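Local coordinates for protein BtGH115A (Bacteroides thetaiotaomicron, PDB 5BY3) that removes 4-O-methyl-glucuronic acid from decorated arabinogalactans, acting as an alpha-glucuronidase of glycoside hydrolase family 115, at residues V559-Q564 with R613-K618. Sequence-based numbering, arbitrary orientation.
Sequences VKYPVQ and RMMDFK
Tyr561 and Met615 (selenomethionine) make nearly all of this buried contact. It is a Met-aromatic pair. The selenium SE of Met615 lies 4.9 Å from the centroid of the Tyr561 ring, set obliquely to it. The Met615 chain turns about its CB-CG and CG-SE bonds (chi2 61°, chi3 67°), which leads it from the hydroxyl end back along the CE2-CD2 side. Its methyl CE thereby comes to 3.8 Å from CE2 of Tyr561.

Met615 CG packs 3.7 Å from Tyr561 CZ and is closest to Tyr561 OH, at 3.4 Å. Phe617 CB touches that oxygen more loosely.

No hydrogen bond joins the two segments. The buried Tyr561 hydroxyl is instead hydrogen-bonded to Thr600 OG1 and Trp405 NE1. A phenylalanine here would probably leave both without their shared hydroxyl partner and open a gap beside Met615 CG. Trp405 follows Leu404, which with Asp436 belongs to the nickel site; the Met615 side chain is about 6 Å from the ion.

Within the loop, Asp616 OD1 accepts from Lys618 N at 2.8 Å, an Asx turn just after Met615.

The contact ties helix 552-580 to the loop following helix 587-603, whose Tyr603 meets the Tyr561 ring edge-to-face and touches Met615.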
loop_
_atom_site.group_PDB
_atom_site.type_symbol
_atom_site.label_atom_id
_atom_site.label_comp_id
_atom_site.label_asym_id
_atom_site.label_seq_id
_atom_site.Cartn_x
_atom_site.Cartn_y
_atom_site.Cartn_z
ATOM N N VAL A 559 -8.607 -14.423 5.430
ATOM C CA VAL A 559 -10.018 -14.133 5.694
ATOM C C VAL A 559 -10.338 -14.197 7.185
ATOM O O VAL A 559 -10.765 -13.208 7.753
ATOM C CB VAL A 559 -10.975 -15.046 4.856
ATOM C CG1 VAL A 559 -12.415 -14.646 5.046
ATOM C CG2 VAL A 559 -10.682 -14.930 3.377
ATOM N N LYS A 560 -10.115 -15.343 7.818
ATOM C CA LYS A 560 -10.637 -15.584 9.167
ATOM C C LYS A 560 -9.965 -14.686 10.213
ATOM O O LYS A 560 -10.664 -14.014 10.959
ATOM C CB LYS A 560 -10.555 -17.078 9.531
ATOM C CG LYS A 560 -11.410 -17.506 10.716
ATOM C CD LYS A 560 -11.623 -19.012 10.736
ATOM C CE LYS A 560 -12.590 -19.431 11.832
ATOM N NZ LYS A 560 -11.868 -19.775 13.085
ATOM N N TYR A 561 -8.635 -14.637 10.261
ATOM C CA TYR A 561 -7.982 -13.741 11.238
ATOM C C TYR A 561 -8.397 -12.271 11.095
ATOM O O TYR A 561 -8.812 -11.718 12.108
ATOM C CB TYR A 561 -6.443 -13.879 11.309
ATOM C CG TYR A 561 -5.829 -13.068 12.467
ATOM C CD1 TYR A 561 -5.804 -13.583 13.783
ATOM C CD2 TYR A 561 -5.317 -11.779 12.259
ATOM C CE1 TYR A 561 -5.278 -12.845 14.833
ATOM C CE2 TYR A 561 -4.795 -11.055 13.293
ATOM C CZ TYR A 561 -4.775 -11.587 14.580
ATOM O OH TYR A 561 -4.264 -10.840 15.620
ATOM N N PRO A 562 -8.306 -11.641 9.873
ATOM C CA PRO A 562 -8.678 -10.197 9.859
ATOM C C PRO A 562 -10.139 -9.896 10.104
ATOM O O PRO A 562 -10.441 -8.978 10.856
ATOM C CB PRO A 562 -8.225 -9.688 8.475
ATOM C CG PRO A 562 -8.031 -10.911 7.634
ATOM C CD PRO A 562 -7.759 -12.077 8.568
ATOM N N VAL A 563 -11.057 -10.653 9.521
ATOM C CA VAL A 563 -12.495 -10.418 9.801
ATOM C C VAL A 563 -12.848 -10.647 11.280
ATOM O O VAL A 563 -13.566 -9.831 11.882
ATOM C CB VAL A 563 -13.487 -11.182 8.854
ATOM C CG1 VAL A 563 -14.928 -11.082 9.377
ATOM C CG2 VAL A 563 -13.456 -10.601 7.447
ATOM N N GLN A 564 -12.344 -11.728 11.871
ATOM C CA GLN A 564 -12.732 -12.035 13.234
ATOM C C GLN A 564 -11.949 -11.200 14.231
ATOM O O GLN A 564 -12.470 -10.834 15.300
ATOM C CB GLN A 564 -12.656 -13.529 13.518
ATOM C CG GLN A 564 -13.706 -14.365 12.765
ATOM C CD GLN A 564 -13.804 -15.817 13.268
ATOM O OE1 GLN A 564 -12.811 -16.473 13.604
ATOM N NE2 GLN A 564 -15.018 -16.319 13.302
ATOM N N ARG A 613 5.518 -15.326 16.100
ATOM C CA ARG A 613 5.954 -13.916 16.317
ATOM C C ARG A 613 5.575 -12.865 15.253
ATOM O O ARG A 613 5.720 -11.661 15.510
ATOM C CB ARG A 613 7.475 -13.806 16.521
ATOM C CG ARG A 613 8.035 -14.655 17.638
ATOM C CD ARG A 613 9.543 -14.521 17.699
ATOM N NE ARG A 613 9.964 -14.844 19.060
ATOM C CZ ARG A 613 10.248 -16.070 19.479
ATOM N NH1 ARG A 613 10.186 -17.102 18.630
ATOM N NH2 ARG A 613 10.605 -16.255 20.749
HETATM N N MSE A 614 5.144 -13.291 14.063
HETATM C CA MSE A 614 4.726 -12.371 13.000
HETATM C C MSE A 614 3.533 -11.530 13.385
HETATM O O MSE A 614 3.354 -10.458 12.830
HETATM C CB MSE A 614 4.440 -13.216 11.771
HETATM C CG MSE A 614 3.998 -12.482 10.505
HETATM SE SE MSE A 614 5.125 -10.991 9.900
HETATM C CE MSE A 614 6.040 -11.945 8.474
HETATM N N MSE A 615 2.721 -11.989 14.350
HETATM C CA MSE A 615 1.474 -11.300 14.729
HETATM C C MSE A 615 1.431 -10.928 16.169
HETATM O O MSE A 615 1.519 -11.790 17.060
HETATM C CB MSE A 615 0.224 -12.092 14.412
HETATM C CG MSE A 615 -1.062 -11.285 14.666
HETATM SE SE MSE A 615 -1.162 -9.651 13.557
HETATM C CE MSE A 615 -1.332 -10.577 11.819
ATOM N N ASP A 616 1.264 -9.629 16.396
ATOM C CA ASP A 616 1.250 -9.075 17.738
ATOM C C ASP A 616 0.014 -8.212 17.815
ATOM O O ASP A 616 -0.092 -7.221 17.094
ATOM C CB ASP A 616 2.526 -8.259 17.982
ATOM C CG ASP A 616 2.616 -7.697 19.375
ATOM O OD1 ASP A 616 1.572 -7.552 20.034
ATOM O OD2 ASP A 616 3.750 -7.366 19.825
ATOM N N PHE A 617 -0.932 -8.590 18.665
ATOM C CA PHE A 617 -2.174 -7.849 18.727
ATOM C C PHE A 617 -2.094 -6.556 19.568
ATOM O O PHE A 617 -3.090 -5.822 19.679
ATOM C CB PHE A 617 -3.371 -8.777 19.060
ATOM C CG PHE A 617 -3.487 -9.216 20.523
ATOM C CD1 PHE A 617 -2.881 -10.402 20.974
ATOM C CD2 PHE A 617 -4.296 -8.503 21.424
ATOM C CE1 PHE A 617 -3.025 -10.831 22.302
ATOM C CE2 PHE A 617 -4.455 -8.947 22.748
ATOM C CZ PHE A 617 -3.815 -10.108 23.193
ATOM N N LYS A 618 -0.907 -6.295 20.146
ATOM C CA LYS A 618 -0.606 -5.071 20.928
ATOM C C LYS A 618 0.600 -4.289 20.384
ATOM O O LYS A 618 1.428 -3.836 21.184
ATOM C CB LYS A 618 -0.395 -5.369 22.431
ATOM C CG LYS A 618 -1.259 -6.507 22.980
ATOM C CD LYS A 618 -1.165 -6.647 24.500
ATOM C CE LYS A 618 -2.257 -5.839 25.189
ATOM N NZ LYS A 618 -2.196 -6.050 26.648
#